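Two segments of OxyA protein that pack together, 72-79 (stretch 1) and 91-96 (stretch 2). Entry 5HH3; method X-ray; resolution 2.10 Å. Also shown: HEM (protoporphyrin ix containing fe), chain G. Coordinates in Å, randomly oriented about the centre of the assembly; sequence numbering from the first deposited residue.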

# COMPACT_ATOMS: atom_id res chain seq x y z
N PHE B 72 -5.71 11.83 17.78
CA PHE B 72 -5.45 11.12 16.54
C PHE B 72 -4.52 11.95 15.67
O PHE B 72 -4.59 13.17 15.68
CB PHE B 72 -6.75 10.81 15.78
CG PHE B 72 -7.59 9.72 16.38
CD1 PHE B 72 -7.41 8.40 16.01
CD2 PHE B 72 -8.57 10.03 17.32
CE1 PHE B 72 -8.19 7.39 16.58
CE2 PHE B 72 -9.34 9.03 17.88
CZ PHE B 72 -9.15 7.71 17.50
N SER B 73 -3.64 11.27 14.94
CA SER B 73 -2.63 11.90 14.09
C SER B 73 -2.78 11.40 12.68
O SER B 73 -2.92 10.21 12.45
CB SER B 73 -1.21 11.57 14.58
OG SER B 73 -0.24 11.87 13.58
N ALA B 74 -2.72 12.33 11.73
CA ALA B 74 -2.66 12.01 10.30
C ALA B 74 -1.22 11.68 9.84
O ALA B 74 -0.99 10.76 9.04
CB ALA B 74 -3.22 13.20 9.53
N ARG B 75 -0.28 12.40 10.40
CA ARG B 75 1.15 12.32 10.07
C ARG B 75 1.81 10.98 10.38
O ARG B 75 2.64 10.50 9.61
CB ARG B 75 1.87 13.40 10.85
CG ARG B 75 3.38 13.50 10.66
CD ARG B 75 3.89 14.63 11.55
NE ARG B 75 3.57 14.40 12.97
CZ ARG B 75 4.32 13.70 13.84
NH1 ARG B 75 5.46 13.12 13.47
NH2 ARG B 75 3.92 13.57 15.10
N LEU B 76 1.46 10.40 11.53
CA LEU B 76 2.10 9.18 11.99
C LEU B 76 1.78 7.92 11.17
O LEU B 76 2.52 6.92 11.27
CB LEU B 76 1.79 8.93 13.47
CG LEU B 76 2.47 9.80 14.52
CD1 LEU B 76 1.89 9.41 15.87
CD2 LEU B 76 4.00 9.68 14.54
N LEU B 77 0.70 7.92 10.39
CA LEU B 77 0.36 6.75 9.58
C LEU B 77 1.29 6.69 8.39
O LEU B 77 2.08 5.75 8.24
CB LEU B 77 -1.08 6.77 9.09
CG LEU B 77 -1.46 5.46 8.37
CD1 LEU B 77 -2.69 4.87 9.01
CD2 LEU B 77 -1.63 5.64 6.86
N TYR B 78 1.23 7.72 7.56
CA TYR B 78 1.97 7.74 6.31
C TYR B 78 3.49 7.75 6.52
O TYR B 78 4.22 7.32 5.63
CB TYR B 78 1.50 8.90 5.43
CG TYR B 78 0.13 8.66 4.83
CD1 TYR B 78 -0.06 7.71 3.80
CD2 TYR B 78 -1.00 9.36 5.29
CE1 TYR B 78 -1.32 7.49 3.25
CE2 TYR B 78 -2.26 9.15 4.74
CZ TYR B 78 -2.42 8.22 3.72
OH TYR B 78 -3.68 8.03 3.20
N GLY B 79 3.95 8.21 7.68
CA GLY B 79 5.37 8.13 8.06
C GLY B 79 5.90 6.72 8.32
O GLY B 79 7.10 6.51 8.25
N LEU B 91 -1.55 19.56 3.28
CA LEU B 91 -1.98 19.72 4.69
C LEU B 91 -2.35 18.46 5.49
O LEU B 91 -2.18 18.42 6.71
CB LEU B 91 -3.15 20.70 4.78
CG LEU B 91 -2.78 22.18 4.71
CD1 LEU B 91 -4.01 23.02 4.39
CD2 LEU B 91 -2.12 22.65 6.00
N THR B 92 -2.85 17.43 4.81
CA THR B 92 -3.32 16.22 5.50
C THR B 92 -2.22 15.43 6.19
O THR B 92 -2.50 14.75 7.15
CB THR B 92 -4.12 15.32 4.55
OG1 THR B 92 -3.53 15.34 3.24
CG2 THR B 92 -5.53 15.85 4.47
N GLN B 93 -0.98 15.56 5.75
CA GLN B 93 0.18 14.92 6.39
C GLN B 93 0.72 15.68 7.62
O GLN B 93 1.68 15.22 8.22
CB GLN B 93 1.32 14.76 5.37
CG GLN B 93 0.94 13.96 4.12
CD GLN B 93 1.10 12.45 4.30
OE1 GLN B 93 0.44 11.84 5.15
NE2 GLN B 93 1.97 11.84 3.49
N TYR B 94 0.14 16.82 7.98
CA TYR B 94 0.62 17.61 9.12
C TYR B 94 -0.29 17.55 10.37
O TYR B 94 -1.51 17.53 10.26
CB TYR B 94 0.79 19.07 8.69
CG TYR B 94 2.00 19.32 7.80
CD1 TYR B 94 3.30 19.00 8.23
CD2 TYR B 94 1.86 19.94 6.55
CE1 TYR B 94 4.42 19.26 7.44
CE2 TYR B 94 2.98 20.20 5.74
CZ TYR B 94 4.25 19.86 6.19
OH TYR B 94 5.36 20.10 5.42
N ASP B 95 0.34 17.56 11.54
CA ASP B 95 -0.34 17.76 12.81
C ASP B 95 -0.05 19.16 13.28
O ASP B 95 0.92 19.77 12.82
CB ASP B 95 0.17 16.74 13.85
CG ASP B 95 -0.25 15.31 13.52
OD1 ASP B 95 -1.26 15.12 12.84
OD2 ASP B 95 0.42 14.37 13.97
N PRO B 96 -0.87 19.68 14.23
CA PRO B 96 -0.49 20.96 14.87
C PRO B 96 0.88 20.83 15.55
O PRO B 96 1.19 19.74 16.00
CB PRO B 96 -1.60 21.20 15.91
CG PRO B 96 -2.74 20.35 15.44
CD PRO B 96 -2.14 19.15 14.77
CHA HEM G . -9.54 17.94 2.74
CHB HEM G . -8.77 21.15 -0.81
CHC HEM G . -12.80 19.59 -3.05
CHD HEM G . -13.57 16.47 0.54
C1A HEM G . -8.98 18.92 1.95
C2A HEM G . -7.72 19.53 2.21
C3A HEM G . -7.51 20.44 1.22
C4A HEM G . -8.63 20.39 0.34
CMA HEM G . -6.30 21.32 1.06
CAA HEM G . -6.80 19.23 3.38
CBA HEM G . -7.20 20.12 4.55
CGA HEM G . -6.38 19.90 5.82
O1A HEM G . -5.77 18.83 6.04
O2A HEM G . -6.32 20.82 6.68
C1B HEM G . -9.80 21.00 -1.76
C2B HEM G . -9.90 21.76 -2.98
C3B HEM G . -11.04 21.33 -3.62
C4B HEM G . -11.62 20.28 -2.75
CMB HEM G . -8.95 22.84 -3.45
CAB HEM G . -11.67 21.78 -4.89
CBB HEM G . -11.33 22.83 -5.65
C1C HEM G . -13.38 18.58 -2.30
C2C HEM G . -14.56 17.89 -2.63
C3C HEM G . -14.79 16.97 -1.59
C4C HEM G . -13.72 17.15 -0.64
CMC HEM G . -15.40 18.09 -3.88
CAC HEM G . -15.88 15.99 -1.40
CBC HEM G . -16.95 15.83 -2.19
C1D HEM G . -12.50 16.65 1.40
C2D HEM G . -12.37 15.83 2.63
C3D HEM G . -11.25 16.23 3.25
C4D HEM G . -10.70 17.30 2.38
CMD HEM G . -13.27 14.73 3.14
CAD HEM G . -10.72 15.67 4.55
CBD HEM G . -9.86 14.40 4.40
CGD HEM G . -9.37 13.90 5.77
O1D HEM G . -8.63 12.91 5.89
O2D HEM G . -9.69 14.43 6.84
NA HEM G . -9.53 19.47 0.81
NB HEM G . -10.85 20.18 -1.67
NC HEM G . -12.92 18.16 -1.08
ND HEM G . -11.49 17.54 1.32
FE HEM G . -11.19 18.81 -0.10
O HOH W 1 -9.89 17.44 -1.03

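The contact between these two stretches is small, burying 355 Å² in all, and it is organised around one carboxylate. Stretch 1 leaves a short strand at S73, turns, and enters a weakly bonded helix; stretch 2 makes a 3-10 segment over residues 91-93 and then extends through D95 and P96. The backbones come nearest where R75 CA lies 4.6 Å from Q93 CA. No backbone-to-backbone hydrogen bond joins them, so side chains supply the polar links.

D95 is the centre. Its CA-to-CB bond points toward stretch 1, and with chi1 at -69° (m) and chi2 at -25° both carboxylate oxygens reach the turn that begins the helix. The shortest bond runs from S73 OG to D95 OD2, 2.6 Å, a strong hydrogen bond between a hydroxyl donor and a charged acceptor. The other oxygen, OD1, accepts a weak bond from A74 N at 3.3 Å. Aspartate suits the place because its short side chain carries two acceptors, which can meet a hydroxyl and a backbone amide at once.

S73 adopts the t rotamer (chi1 165°), and this places OG for two tasks. While donating to D95, the same oxygen accepts from L76 N, with L76 N to S73 OG 3.0 Å and an angle of 161°. This is a capping bond: the amides at the start of a helix have no carbonyl of a preceding turn to bond, and a serine side chain just before the helix can reach forward to satisfy one of them. A hydroxyl suits the position because it can donate and accept together, so D95 and the cap are coupled through a single atom.

R75 adds the charge. Its chi1 and chi2 are both t, an extended start, and chi3 then turns to p (58°), with chi4 at 87°. The bent end brings R75 NE to 3.3 Å from D95 OD2, a weak hydrogen bond that is also part of a salt bridge. The carboxylate oxygen sits at the edge of the guanidinium, near its plane, where the N-H groups point. OD2 thus serves both S73 and R75. Nearer the backbone, the aliphatic part of R75 packs on stretch 2, with R75 CB 3.2 Å from Q93 O.

A74 directs its CB toward stretch 2, where the methyl lies against a carbonyl, A74 CB to T92 O being 2.9 Å. The coordinates leave little room there, and alanine's small side chain fits such a close approach of backbones.

Q93 begins by pointing away, but chi1 (m, -57°), chi2 (m, -86°) and chi3 (61°) fold the chain back so that its amide returns toward the helix. It buries as much area as D95 yet gains no polar partner: OE1 is left unsatisfied. The chain covers Y78, whose own CA-to-CB bond points toward stretch 2 and whose hydroxyl is hydrogen-bonded elsewhere in the structure.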